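KmHsv2 (Kluyveromyces marxianus, PDB 3VU4) probably binds phosphoinositides as a seven-bladed beta-propeller of the PROPPIN family, which includes the autophagy protein Atg18. Local coordinates at residues P102-F107 with V114-D119; G118-V123 with T134-F139; G140-F145 with N196-V201; N147-Y152 with V201-K206; Q160-K165 with G188-A193. All coordinates share one frame; numbering follows the deposited sequence.

Contact 1: residues P102-F107 with V114-D119; sequences PVKDLF and VVSYGD. With SO4 (sulfate ion), chain C.
Residues 102-107 and 114-119 form the first antiparallel hairpin of a propeller blade. The Lys104 side chain runs extended along the end of the neighbouring strand. Its CB lies 3.4 Å from Ser116 OG, and CG reaches over to Tyr117 CA. CD comes to 3.7 Å from Gly118 O, which CE also borders. At the tip, NZ donates to Gly118 O at 2.6 Å, from above the carbonyl plane. NZ also bonds O1 of a sulfate at 3.1 Å, an ion probably from the crystallisation liquor. Lys104 N bonds Ser116 O almost straight, while Asp105 N donates to Ser116 OG at 2.9 Å. Ser116 OG donates a hydrogen bond to Asp105 OD2 at 3.0 Å, on the lone pair anti to the other oxygen. An alanine at Ser116 would lack the hydroxyl that bridges Asp105 N and OD2, and the carboxylate would probably be less firmly held. Phe107 N donates to Val114 O at 2.8 Å. Leu106 CD1 packs 3.5 Å from Val115 CG2, the side chains lying side by side. Ser116 OG is thus both acceptor and donor, tying the Asp105 carboxylate to the sheet. The lysine ammonium group would probably favour an anion beside Gly118.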
# COMPACT_ATOMS: atom_id res chain seq x y z
N PRO A 102 -6.48 11.12 18.16
CA PRO A 102 -7.07 10.99 16.82
C PRO A 102 -6.55 9.75 16.10
O PRO A 102 -5.38 9.41 16.20
CB PRO A 102 -6.62 12.28 16.12
CG PRO A 102 -6.39 13.23 17.25
CD PRO A 102 -5.72 12.37 18.28
N VAL A 103 -7.43 9.06 15.38
CA VAL A 103 -7.02 7.86 14.66
C VAL A 103 -6.10 8.19 13.49
O VAL A 103 -6.42 9.04 12.65
CB VAL A 103 -8.24 7.10 14.12
CG1 VAL A 103 -7.79 5.87 13.34
CG2 VAL A 103 -9.14 6.69 15.27
N LYS A 104 -4.95 7.50 13.44
CA LYS A 104 -3.96 7.66 12.37
C LYS A 104 -4.12 6.51 11.38
O LYS A 104 -4.83 6.62 10.38
CB LYS A 104 -2.53 7.62 12.94
CG LYS A 104 -2.13 8.79 13.82
CD LYS A 104 -0.68 8.61 14.25
CE LYS A 104 -0.18 9.75 15.13
NZ LYS A 104 1.26 9.55 15.51
N ASP A 105 -3.47 5.38 11.66
CA ASP A 105 -3.57 4.22 10.79
C ASP A 105 -4.78 3.38 11.17
O ASP A 105 -5.20 3.37 12.33
CB ASP A 105 -2.29 3.38 10.90
CG ASP A 105 -1.06 4.15 10.47
OD1 ASP A 105 -0.95 4.47 9.26
OD2 ASP A 105 -0.21 4.44 11.35
N LEU A 106 -5.34 2.67 10.20
CA LEU A 106 -6.51 1.82 10.42
C LEU A 106 -6.51 0.64 9.45
O LEU A 106 -6.54 0.83 8.23
CB LEU A 106 -7.78 2.64 10.23
CG LEU A 106 -9.10 1.90 10.46
CD1 LEU A 106 -9.10 1.32 11.86
CD2 LEU A 106 -10.28 2.84 10.26
N PHE A 107 -6.49 -0.57 10.00
CA PHE A 107 -6.48 -1.80 9.19
C PHE A 107 -7.59 -2.77 9.61
O PHE A 107 -7.98 -2.82 10.77
CB PHE A 107 -5.13 -2.49 9.33
CG PHE A 107 -3.97 -1.65 8.89
CD1 PHE A 107 -3.69 -1.47 7.54
CD2 PHE A 107 -3.15 -1.03 9.83
CE1 PHE A 107 -2.60 -0.70 7.13
CE2 PHE A 107 -2.05 -0.25 9.42
CZ PHE A 107 -1.78 -0.09 8.07
N VAL A 114 -7.02 -3.17 13.42
CA VAL A 114 -5.81 -2.51 13.92
C VAL A 114 -6.03 -1.00 13.85
O VAL A 114 -6.45 -0.48 12.81
CB VAL A 114 -4.57 -2.92 13.08
CG1 VAL A 114 -3.32 -2.31 13.66
CG2 VAL A 114 -4.45 -4.45 13.04
N VAL A 115 -5.76 -0.31 14.96
CA VAL A 115 -5.95 1.14 15.05
C VAL A 115 -4.79 1.86 15.77
O VAL A 115 -4.46 1.51 16.90
CB VAL A 115 -7.25 1.49 15.83
CG1 VAL A 115 -7.47 2.99 15.86
CG2 VAL A 115 -8.45 0.78 15.21
N SER A 116 -4.18 2.85 15.13
CA SER A 116 -3.10 3.57 15.77
C SER A 116 -3.50 5.02 15.99
O SER A 116 -4.27 5.59 15.22
CB SER A 116 -1.80 3.51 14.95
OG SER A 116 -1.86 4.36 13.81
N TYR A 117 -2.97 5.60 17.06
CA TYR A 117 -3.26 6.97 17.41
C TYR A 117 -2.13 7.39 18.31
O TYR A 117 -1.66 6.59 19.12
CB TYR A 117 -4.59 7.05 18.18
CG TYR A 117 -4.73 5.99 19.24
CD1 TYR A 117 -5.05 4.67 18.91
CD2 TYR A 117 -4.54 6.30 20.59
CE1 TYR A 117 -5.17 3.68 19.88
CE2 TYR A 117 -4.66 5.32 21.58
CZ TYR A 117 -4.98 4.01 21.22
OH TYR A 117 -5.08 3.04 22.19
N GLY A 118 -1.69 8.63 18.19
CA GLY A 118 -0.58 9.06 19.02
C GLY A 118 0.56 8.10 18.73
O GLY A 118 0.92 7.91 17.56
N ASP A 119 1.12 7.49 19.76
CA ASP A 119 2.21 6.55 19.56
C ASP A 119 1.84 5.17 20.07
O ASP A 119 2.67 4.44 20.61
CB ASP A 119 3.49 7.06 20.24
CG ASP A 119 3.35 7.17 21.73
OD1 ASP A 119 2.23 6.97 22.25
OD2 ASP A 119 4.37 7.47 22.39
S SO4 C . 1.32 13.02 17.06
O1 SO4 C . 1.18 11.73 17.76
O2 SO4 C . 2.08 12.81 15.82
O3 SO4 C . -0.02 13.53 16.72
O4 SO4 C . 2.01 13.98 17.93
O HOH W 1 -3.14 10.55 16.60

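Contact 2: residues G118-V123 with T134-F139; sequences GDVISV and TDDIRF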
# COMPACT_ATOMS: atom_id res chain seq x y z
N GLY A 118 -1.69 8.63 18.19
CA GLY A 118 -0.58 9.06 19.02
C GLY A 118 0.56 8.10 18.73
O GLY A 118 0.92 7.91 17.56
N ASP A 119 1.12 7.49 19.76
CA ASP A 119 2.21 6.55 19.56
C ASP A 119 1.84 5.17 20.07
O ASP A 119 2.67 4.44 20.61
CB ASP A 119 3.49 7.06 20.24
CG ASP A 119 3.35 7.17 21.73
OD1 ASP A 119 2.23 6.97 22.25
OD2 ASP A 119 4.37 7.47 22.39
N VAL A 120 0.58 4.81 19.85
CA VAL A 120 0.06 3.52 20.28
C VAL A 120 -0.67 2.78 19.15
O VAL A 120 -1.28 3.40 18.28
CB VAL A 120 -0.94 3.71 21.45
CG1 VAL A 120 -1.52 2.38 21.88
CG2 VAL A 120 -0.25 4.41 22.61
N ILE A 121 -0.59 1.46 19.16
CA ILE A 121 -1.31 0.65 18.19
C ILE A 121 -2.21 -0.26 19.01
O ILE A 121 -1.73 -0.95 19.92
CB ILE A 121 -0.38 -0.23 17.33
CG1 ILE A 121 0.59 0.64 16.53
CG2 ILE A 121 -1.21 -1.09 16.39
CD1 ILE A 121 1.53 -0.15 15.65
N SER A 122 -3.50 -0.27 18.71
CA SER A 122 -4.45 -1.12 19.44
C SER A 122 -5.14 -2.09 18.50
O SER A 122 -5.58 -1.72 17.42
CB SER A 122 -5.51 -0.28 20.16
OG SER A 122 -4.96 0.38 21.29
N VAL A 123 -5.23 -3.34 18.92
CA VAL A 123 -5.88 -4.33 18.09
C VAL A 123 -7.16 -4.76 18.79
O VAL A 123 -7.12 -5.31 19.88
CB VAL A 123 -4.98 -5.56 17.85
CG1 VAL A 123 -5.55 -6.41 16.74
CG2 VAL A 123 -3.56 -5.12 17.50
N THR A 134 -5.40 -7.89 22.49
CA THR A 134 -4.03 -7.92 22.97
C THR A 134 -3.61 -6.60 23.60
O THR A 134 -4.32 -5.60 23.49
CB THR A 134 -3.07 -8.24 21.81
OG1 THR A 134 -1.73 -8.32 22.31
CG2 THR A 134 -3.15 -7.16 20.74
N ASP A 135 -2.47 -6.60 24.28
CA ASP A 135 -1.97 -5.38 24.92
C ASP A 135 -1.63 -4.32 23.88
O ASP A 135 -1.25 -4.64 22.76
CB ASP A 135 -0.70 -5.65 25.73
CG ASP A 135 -0.98 -6.32 27.06
OD1 ASP A 135 -1.93 -5.88 27.76
OD2 ASP A 135 -0.24 -7.27 27.40
N ASP A 136 -1.75 -3.06 24.27
CA ASP A 136 -1.41 -1.97 23.37
C ASP A 136 0.09 -1.97 23.11
O ASP A 136 0.88 -2.32 23.99
CB ASP A 136 -1.84 -0.63 23.95
CG ASP A 136 -3.32 -0.39 23.80
OD1 ASP A 136 -3.99 -1.25 23.18
OD2 ASP A 136 -3.82 0.65 24.29
N ILE A 137 0.46 -1.59 21.90
CA ILE A 137 1.85 -1.53 21.47
C ILE A 137 2.27 -0.08 21.23
O ILE A 137 1.46 0.76 20.81
CB ILE A 137 2.03 -2.36 20.18
CG1 ILE A 137 1.76 -3.83 20.50
CG2 ILE A 137 3.42 -2.16 19.60
CD1 ILE A 137 1.55 -4.71 19.27
N ARG A 138 3.53 0.22 21.50
CA ARG A 138 4.06 1.56 21.29
C ARG A 138 4.95 1.54 20.05
O ARG A 138 5.89 0.75 19.97
CB ARG A 138 4.86 2.01 22.52
CG ARG A 138 4.00 2.12 23.77
CD ARG A 138 3.03 3.30 23.69
NE ARG A 138 3.67 4.54 24.09
CZ ARG A 138 3.37 5.21 25.20
NH1 ARG A 138 4.02 6.34 25.49
NH2 ARG A 138 2.42 4.76 26.01
N PHE A 139 4.66 2.41 19.09
CA PHE A 139 5.45 2.46 17.87
C PHE A 139 5.92 3.89 17.59
O PHE A 139 5.55 4.82 18.31
CB PHE A 139 4.61 1.91 16.71
CG PHE A 139 3.57 2.85 16.20
CD1 PHE A 139 2.74 3.55 17.08
CD2 PHE A 139 3.40 3.04 14.83
CE1 PHE A 139 1.76 4.42 16.60
CE2 PHE A 139 2.42 3.91 14.34
CZ PHE A 139 1.60 4.60 15.23
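Ser122 OG is held by two partners. It donates to Asp136 OD1 at 2.7 Å, meeting the carboxylate from above its plane, and also bonds the Tyr117 hydroxyl. Asp136 OD2 also forms a salt bridge with Arg132, which probably helps fix the carboxylate. The setting is the outer hairpin of a beta-propeller blade, where strand 120-123 pairs antiparallel with the edge strand 137-139. Ile121 and Ile137 form its hydrogen-bonded pair. Ile121 N donates to Ile137 O at 2.7 Å, and Ile137 N returns a bond of 3.0 Å to Ile121 O, nearly straight at 175°. Phe139 N bonds Asp119 O at 3.2 Å, from well above the carbonyl plane. Val120 and Arg138 share the other face. In Arg138, chi1 and chi2 (-70°) bring CD to 3.6 Å from Val120 CG2. A further bend at chi3 carries the guanidinium to Asp119, whose OD1 sits over one face. Arg138 NH1 makes a weak salt bridge of 3.3 Å to Asp119 OD2. Phe139 CG stands between the backbone N and the carbonyl carbon (chi1 76°), which brings the ring's edge to Val120 N. Over one face lies Ile121 CG1, a CH-pi contact 3.8 Å from the Phe139 ring centroid.

Contact 3: residues G140-F145 with N196-V201; sequences GGVCEF and NPIKMV. With SO4 (sulfate ion), chain E.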
# COMPACT_ATOMS: atom_id res chain seq x y z
N GLY A 140 6.73 4.07 16.55
CA GLY A 140 7.25 5.39 16.23
C GLY A 140 6.64 6.10 15.04
O GLY A 140 7.29 6.93 14.44
N GLY A 141 5.40 5.78 14.70
CA GLY A 141 4.77 6.46 13.58
C GLY A 141 4.45 5.63 12.34
O GLY A 141 3.52 5.95 11.60
N VAL A 142 5.21 4.57 12.11
CA VAL A 142 4.98 3.73 10.94
C VAL A 142 4.44 2.35 11.29
O VAL A 142 4.95 1.68 12.19
CB VAL A 142 6.28 3.54 10.14
CG1 VAL A 142 6.01 2.73 8.89
CG2 VAL A 142 6.89 4.89 9.80
N CYS A 143 3.42 1.90 10.59
CA CYS A 143 2.90 0.57 10.85
C CYS A 143 2.02 0.08 9.72
O CYS A 143 1.24 0.83 9.14
CB CYS A 143 2.13 0.53 12.17
SG CYS A 143 0.41 0.98 12.08
N GLU A 144 2.17 -1.18 9.38
CA GLU A 144 1.38 -1.77 8.33
C GLU A 144 0.89 -3.12 8.83
O GLU A 144 1.56 -3.80 9.59
CB GLU A 144 2.20 -1.98 7.06
CG GLU A 144 1.35 -1.97 5.79
CD GLU A 144 1.82 -2.96 4.75
OE1 GLU A 144 3.04 -3.18 4.64
OE2 GLU A 144 0.97 -3.51 4.02
N PHE A 145 -0.32 -3.48 8.42
CA PHE A 145 -0.88 -4.75 8.81
C PHE A 145 -1.47 -5.39 7.58
O PHE A 145 -2.26 -4.78 6.87
CB PHE A 145 -1.98 -4.57 9.84
CG PHE A 145 -2.64 -5.86 10.22
CD1 PHE A 145 -1.94 -6.81 10.96
CD2 PHE A 145 -3.92 -6.15 9.79
CE1 PHE A 145 -2.52 -8.05 11.26
CE2 PHE A 145 -4.51 -7.39 10.08
CZ PHE A 145 -3.80 -8.34 10.81
N ASN A 196 18.24 6.40 9.17
CA ASN A 196 17.36 7.54 9.29
C ASN A 196 15.94 7.06 9.52
O ASN A 196 15.65 5.88 9.39
CB ASN A 196 17.44 8.39 8.03
CG ASN A 196 18.82 8.95 7.83
OD1 ASN A 196 19.37 9.63 8.70
ND2 ASN A 196 19.41 8.67 6.67
N PRO A 197 15.03 7.98 9.88
CA PRO A 197 13.65 7.59 10.12
C PRO A 197 13.02 6.91 8.91
O PRO A 197 13.22 7.35 7.78
CB PRO A 197 12.96 8.91 10.46
CG PRO A 197 14.04 9.67 11.15
CD PRO A 197 15.25 9.38 10.28
N ILE A 198 12.26 5.85 9.15
CA ILE A 198 11.60 5.14 8.07
C ILE A 198 10.46 5.95 7.47
O ILE A 198 9.63 6.54 8.18
CB ILE A 198 11.05 3.78 8.56
CG1 ILE A 198 12.19 2.76 8.61
CG2 ILE A 198 9.91 3.31 7.67
CD1 ILE A 198 11.80 1.44 9.22
N LYS A 199 10.42 5.98 6.14
CA LYS A 199 9.38 6.70 5.42
C LYS A 199 8.10 5.88 5.40
O LYS A 199 7.03 6.39 5.75
CB LYS A 199 9.85 6.98 3.99
CG LYS A 199 8.84 7.72 3.12
CD LYS A 199 8.39 9.00 3.78
CE LYS A 199 7.50 9.81 2.87
NZ LYS A 199 6.82 10.88 3.64
N MET A 200 8.21 4.62 5.00
CA MET A 200 7.06 3.71 4.94
C MET A 200 7.53 2.27 4.78
O MET A 200 8.66 2.04 4.35
CB MET A 200 6.16 4.05 3.76
CG MET A 200 6.84 3.92 2.42
SD MET A 200 5.70 4.19 1.05
CE MET A 200 5.92 5.93 0.84
N VAL A 201 6.68 1.32 5.15
CA VAL A 201 7.02 -0.09 4.99
C VAL A 201 5.91 -0.76 4.21
O VAL A 201 4.75 -0.36 4.31
CB VAL A 201 7.25 -0.82 6.35
CG1 VAL A 201 8.38 -0.13 7.12
CG2 VAL A 201 5.98 -0.86 7.15
S SO4 E . 19.54 4.79 5.45
O1 SO4 E . 19.76 3.48 6.09
O2 SO4 E . 18.90 4.58 4.13
O3 SO4 E . 18.66 5.63 6.28
O4 SO4 E . 20.84 5.48 5.30
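Val142 has the largest share of this contact and uses both methyls. Its CG1 lies anti to the backbone N and meets Val201 CG2 at 4.0 Å. Its CG2 lies 4.0 Å from Ile198 CG2, the side chains crossing at about a right angle. The same CG2 sits 3.6 Å from Ile198 O. Two residues further along the strand, Glu144 CB packs 3.9 Å from Val201 CG2. No hydrogen bond joins the two segments. Glu144 OE1 approaches Val201 O, but both are acceptors; the carboxylate instead takes the backbone N-H of Leu203. In the next shell, Glu144 is paired through its backbone with Val151, and the Val201 side chain also touches Val151. Gly140 and Gly141 turn the corner that leads from the previous blade. Strands 142-145 and 198-201 run nearly parallel, 5° apart, with their axes 6.6 Å apart at closest. They are the first, inner strands of adjacent propeller blades. Asn196 N donates at 3.0 Å to O3 of a sulfate, probably from the crystallisation liquor; Thr195, His194, Ser214 and Arg221 also bind it. The chemistry between the blades is therefore apolar, with one carboxylate capturing a backbone N-H of the neighbouring inner strand.

Contact 4: residues N147-Y152 with V201-K206; sequences NGLLVY and VRLNRK. With SO4 (sulfate ion), chain J.
The guanidinium of Arg202 receives Val201 O in its plane. NH1 donates to that oxygen at 2.9 Å, although it stands well above the carbonyl plane. NH2 makes a salt bridge to Asp245 OD1; the guanidinium makes no contact with residues 147-152. The Tyr152 ring does not touch residues 201-206; it meets the His162 ring, with planes at about 15°. The Asn147 amide approaches the backbone of Arg205 without a hydrogen bond, OD1 lying 3.5 Å from Arg205 O. Val151 CG2 and Leu203 CD2 meet tip to tip at 3.8 Å. The Leu149 and Leu203 side chains cross at about a right angle, their CD2 atoms 4.2 Å apart. The other branch, Leu203 CD1, lies 3.8 Å from Leu149 O. Val151 CG1 reaches Val201 CG2 at 3.9 Å. An alanine in place of Leu203 would remove both methyls and would probably weaken the packing against Leu149 and Val151. The strands run 167° apart in direction, and their axes come no nearer than 8.5 Å. The second strand of one propeller blade thus meets the inner strand of the next mainly through aliphatic side chains, and the interface relies on apolar packing with no hydrogen bond between the segments.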
# COMPACT_ATOMS: atom_id res chain seq x y z
N ASN A 147 -2.37 -9.59 5.91
CA ASN A 147 -2.28 -11.04 5.95
C ASN A 147 -1.80 -11.55 7.32
O ASN A 147 -0.84 -12.31 7.41
CB ASN A 147 -1.30 -11.46 4.87
CG ASN A 147 -1.57 -12.83 4.35
OD1 ASN A 147 -2.06 -12.99 3.24
ND2 ASN A 147 -1.26 -13.85 5.15
N GLY A 148 -2.46 -11.12 8.39
CA GLY A 148 -2.10 -11.55 9.73
C GLY A 148 -0.75 -11.12 10.29
O GLY A 148 -0.37 -11.56 11.38
N LEU A 149 -0.02 -10.26 9.59
CA LEU A 149 1.28 -9.82 10.07
C LEU A 149 1.30 -8.31 10.37
O LEU A 149 0.84 -7.50 9.58
CB LEU A 149 2.34 -10.16 9.02
CG LEU A 149 3.77 -10.42 9.47
CD1 LEU A 149 3.79 -11.58 10.46
CD2 LEU A 149 4.63 -10.76 8.26
N LEU A 150 1.85 -7.95 11.53
CA LEU A 150 1.93 -6.54 11.92
C LEU A 150 3.38 -6.07 11.91
O LEU A 150 4.25 -6.69 12.53
CB LEU A 150 1.35 -6.34 13.33
CG LEU A 150 1.21 -4.89 13.83
CD1 LEU A 150 0.02 -4.22 13.13
CD2 LEU A 150 0.99 -4.89 15.36
N VAL A 151 3.63 -4.98 11.19
CA VAL A 151 4.97 -4.39 11.12
C VAL A 151 4.85 -2.97 11.63
O VAL A 151 4.01 -2.21 11.16
CB VAL A 151 5.50 -4.35 9.66
CG1 VAL A 151 6.89 -3.75 9.64
CG2 VAL A 151 5.53 -5.75 9.07
N TYR A 152 5.68 -2.61 12.60
CA TYR A 152 5.64 -1.25 13.13
C TYR A 152 7.00 -0.68 13.49
O TYR A 152 7.92 -1.40 13.85
CB TYR A 152 4.71 -1.18 14.35
CG TYR A 152 5.10 -2.06 15.51
CD1 TYR A 152 4.68 -3.39 15.59
CD2 TYR A 152 5.90 -1.56 16.54
CE1 TYR A 152 5.05 -4.20 16.65
CE2 TYR A 152 6.28 -2.36 17.61
CZ TYR A 152 5.85 -3.68 17.66
OH TYR A 152 6.24 -4.47 18.71
N VAL A 201 6.68 1.32 5.15
CA VAL A 201 7.02 -0.09 4.99
C VAL A 201 5.91 -0.76 4.21
O VAL A 201 4.75 -0.36 4.31
CB VAL A 201 7.25 -0.82 6.35
CG1 VAL A 201 8.38 -0.13 7.12
CG2 VAL A 201 5.98 -0.86 7.15
N ARG A 202 6.25 -1.78 3.43
CA ARG A 202 5.25 -2.45 2.62
C ARG A 202 5.43 -3.97 2.56
O ARG A 202 6.50 -4.47 2.20
CB ARG A 202 5.28 -1.88 1.20
CG ARG A 202 4.85 -0.42 1.11
CD ARG A 202 3.33 -0.29 1.17
NE ARG A 202 2.88 1.08 0.94
CZ ARG A 202 2.91 2.05 1.85
NH1 ARG A 202 3.36 1.83 3.07
NH2 ARG A 202 2.50 3.26 1.51
N LEU A 203 4.36 -4.67 2.92
CA LEU A 203 4.33 -6.13 2.89
C LEU A 203 3.91 -6.59 1.50
O LEU A 203 3.09 -5.93 0.85
CB LEU A 203 3.34 -6.66 3.92
CG LEU A 203 3.70 -6.54 5.40
CD1 LEU A 203 2.49 -6.90 6.25
CD2 LEU A 203 4.88 -7.44 5.72
N ASN A 204 4.47 -7.70 1.03
CA ASN A 204 4.07 -8.23 -0.26
C ASN A 204 2.81 -9.08 -0.04
O ASN A 204 2.42 -9.33 1.11
CB ASN A 204 5.22 -9.04 -0.91
CG ASN A 204 5.64 -10.27 -0.10
OD1 ASN A 204 5.28 -10.44 1.07
ND2 ASN A 204 6.44 -11.13 -0.73
N ARG A 205 2.15 -9.47 -1.12
CA ARG A 205 0.92 -10.26 -1.05
C ARG A 205 0.89 -11.36 -0.00
O ARG A 205 -0.04 -11.44 0.80
CB ARG A 205 0.64 -10.87 -2.42
CG ARG A 205 -0.51 -10.27 -3.17
CD ARG A 205 -1.73 -11.17 -3.13
NE ARG A 205 -2.58 -10.98 -4.31
CZ ARG A 205 -3.05 -9.80 -4.71
NH1 ARG A 205 -2.77 -8.69 -4.04
NH2 ARG A 205 -3.81 -9.72 -5.81
N LYS A 206 1.91 -12.22 -0.02
CA LYS A 206 1.99 -13.33 0.91
C LYS A 206 2.45 -12.94 2.32
O LYS A 206 2.26 -13.70 3.26
CB LYS A 206 2.95 -14.39 0.36
CG LYS A 206 2.53 -14.96 -0.97
CD LYS A 206 3.63 -15.83 -1.56
CE LYS A 206 3.24 -16.34 -2.94
NZ LYS A 206 4.39 -16.96 -3.65
S SO4 J . -5.93 -9.73 5.15
O1 SO4 J . -5.79 -10.62 6.32
O2 SO4 J . -5.11 -10.24 4.03
O3 SO4 J . -7.33 -9.68 4.75
O4 SO4 J . -5.48 -8.37 5.51

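Contact 5: residues Q160-K165 with G188-A193; sequences QIHITK and GVLIKA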
# COMPACT_ATOMS: atom_id res chain seq x y z
N GLN A 160 14.12 1.47 12.93
CA GLN A 160 13.97 0.06 13.28
C GLN A 160 12.53 -0.42 13.27
O GLN A 160 11.65 0.27 13.78
CB GLN A 160 14.58 -0.17 14.67
CG GLN A 160 14.39 -1.58 15.19
CD GLN A 160 14.93 -1.75 16.60
OE1 GLN A 160 14.22 -2.23 17.49
NE2 GLN A 160 16.18 -1.37 16.81
N ILE A 161 12.27 -1.60 12.70
CA ILE A 161 10.92 -2.13 12.68
C ILE A 161 10.80 -3.47 13.40
O ILE A 161 11.77 -4.21 13.54
CB ILE A 161 10.35 -2.31 11.25
CG1 ILE A 161 11.26 -3.21 10.42
CG2 ILE A 161 10.16 -0.96 10.61
CD1 ILE A 161 10.68 -3.54 9.05
N HIS A 162 9.59 -3.76 13.85
CA HIS A 162 9.27 -4.99 14.57
C HIS A 162 8.18 -5.70 13.76
O HIS A 162 7.22 -5.07 13.34
CB HIS A 162 8.73 -4.66 15.97
CG HIS A 162 9.71 -3.96 16.85
ND1 HIS A 162 10.51 -4.62 17.75
CD2 HIS A 162 10.04 -2.65 16.95
CE1 HIS A 162 11.30 -3.75 18.37
NE2 HIS A 162 11.03 -2.55 17.89
N ILE A 163 8.35 -7.00 13.54
CA ILE A 163 7.36 -7.78 12.80
C ILE A 163 6.75 -8.78 13.77
O ILE A 163 7.46 -9.52 14.45
CB ILE A 163 8.01 -8.57 11.63
CG1 ILE A 163 8.72 -7.61 10.68
CG2 ILE A 163 6.95 -9.39 10.89
CD1 ILE A 163 9.48 -8.30 9.58
N THR A 164 5.43 -8.80 13.85
CA THR A 164 4.79 -9.73 14.77
C THR A 164 3.55 -10.38 14.17
O THR A 164 2.80 -9.73 13.44
CB THR A 164 4.41 -9.04 16.11
OG1 THR A 164 3.74 -9.98 16.96
CG2 THR A 164 3.50 -7.85 15.87
N LYS A 165 3.36 -11.65 14.46
CA LYS A 165 2.22 -12.39 13.94
C LYS A 165 1.01 -12.17 14.84
O LYS A 165 1.14 -12.07 16.05
CB LYS A 165 2.53 -13.89 13.89
CG LYS A 165 3.83 -14.23 13.17
CD LYS A 165 4.14 -15.72 13.28
CE LYS A 165 5.50 -16.07 12.68
NZ LYS A 165 5.85 -17.51 12.92
N GLY A 188 8.44 -12.64 17.38
CA GLY A 188 8.69 -11.26 17.02
C GLY A 188 10.06 -11.04 16.40
O GLY A 188 11.08 -11.27 17.04
N VAL A 189 10.07 -10.60 15.14
CA VAL A 189 11.31 -10.32 14.43
C VAL A 189 11.58 -8.83 14.50
O VAL A 189 10.68 -8.01 14.31
CB VAL A 189 11.21 -10.75 12.97
CG1 VAL A 189 12.47 -10.32 12.22
CG2 VAL A 189 11.02 -12.25 12.88
N LEU A 190 12.83 -8.49 14.75
CA LEU A 190 13.24 -7.11 14.88
C LEU A 190 14.29 -6.77 13.83
O LEU A 190 15.30 -7.46 13.73
CB LEU A 190 13.79 -6.90 16.29
CG LEU A 190 14.38 -5.57 16.73
CD1 LEU A 190 14.50 -5.58 18.25
CD2 LEU A 190 15.74 -5.36 16.06
N ILE A 191 14.06 -5.71 13.06
CA ILE A 191 15.02 -5.34 12.02
C ILE A 191 15.46 -3.89 12.05
O ILE A 191 14.63 -2.97 12.04
CB ILE A 191 14.44 -5.58 10.61
CG1 ILE A 191 13.80 -6.95 10.52
CG2 ILE A 191 15.55 -5.46 9.57
CD1 ILE A 191 12.92 -7.13 9.31
N LYS A 192 16.77 -3.68 12.09
CA LYS A 192 17.31 -2.33 12.06
C LYS A 192 17.48 -1.98 10.59
O LYS A 192 18.60 -1.94 10.08
CB LYS A 192 18.64 -2.28 12.77
CG LYS A 192 18.55 -2.45 14.26
CD LYS A 192 19.86 -2.09 14.89
CE LYS A 192 19.78 -2.09 16.40
NZ LYS A 192 21.13 -1.77 16.95
N ALA A 193 16.36 -1.74 9.92
CA ALA A 193 16.31 -1.42 8.49
C ALA A 193 17.08 -0.19 8.03
O ALA A 193 17.82 -0.27 7.05
CB ALA A 193 14.85 -1.31 8.04
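Four backbone hydrogen bonds hold strand 161-165 to strand 189-191. Ile163 N donates to Val189 O at 2.7 Å, and Val189 N answers to Ile163 O at 2.9 Å. Ile161 N reaches Ile191 O at 2.8 Å, in the carbonyl plane. The returning bond, Ile191 N to Ile161 O, is also 2.8 Å and almost straight at 176°, nearly along the C=O axis. Isoleucines and Val189 fill one face. Ile163 CD1 meets Ile191 CD1 at 3.6 Å, the side chains crossing obliquely. Ile161 CG1, in the crowded chi1 position, lies alongside Ile191 CB at 4.0 Å. On the other face, His162 and Leu190 point the same way, with CE1 of the ring 3.7 Å from Leu190 CD1. His162 NE2 bonds Asn154. Gln160, extended, brings OE1 to 3.4 Å from Leu190 CG and lays its NE2 near Lys192 CG. Lys192 is the centre of an inverse gamma turn just beyond the last paired residue, Ile191. Ile191 and Ala193 lean on Phe223 of the next blade, and Ile161 touches Ile198 and Val201. This is the outer antiparallel pair of a four-stranded beta-propeller blade, with its aliphatic face packed against the neighbouring blade.

How the contacts relate
Contacts 1 and 2 belong to one blade and share Gly118 and Asp119; their centres lie 8 Å apart. Ser122 N probably bonds Val115 O between them. Contact 5 is the outer pair of the next blade, and contacts 3 and 4 join that blade to the one after it, both through strand 198-203. The centres of contacts 3 and 4 lie 12 Å apart. Ile161 of contact 5 touches Ile198 of contact 3. The blade of contacts 1 and 2 meets the blade of contact 5 where Phe107 packs on Cys143, and Ile137 and Phe139 on Tyr152. Sulfates, probably from the crystallisation liquor, lie beside contacts 1 and 2, contact 3 and contact 4; they might mark anion-binding spots.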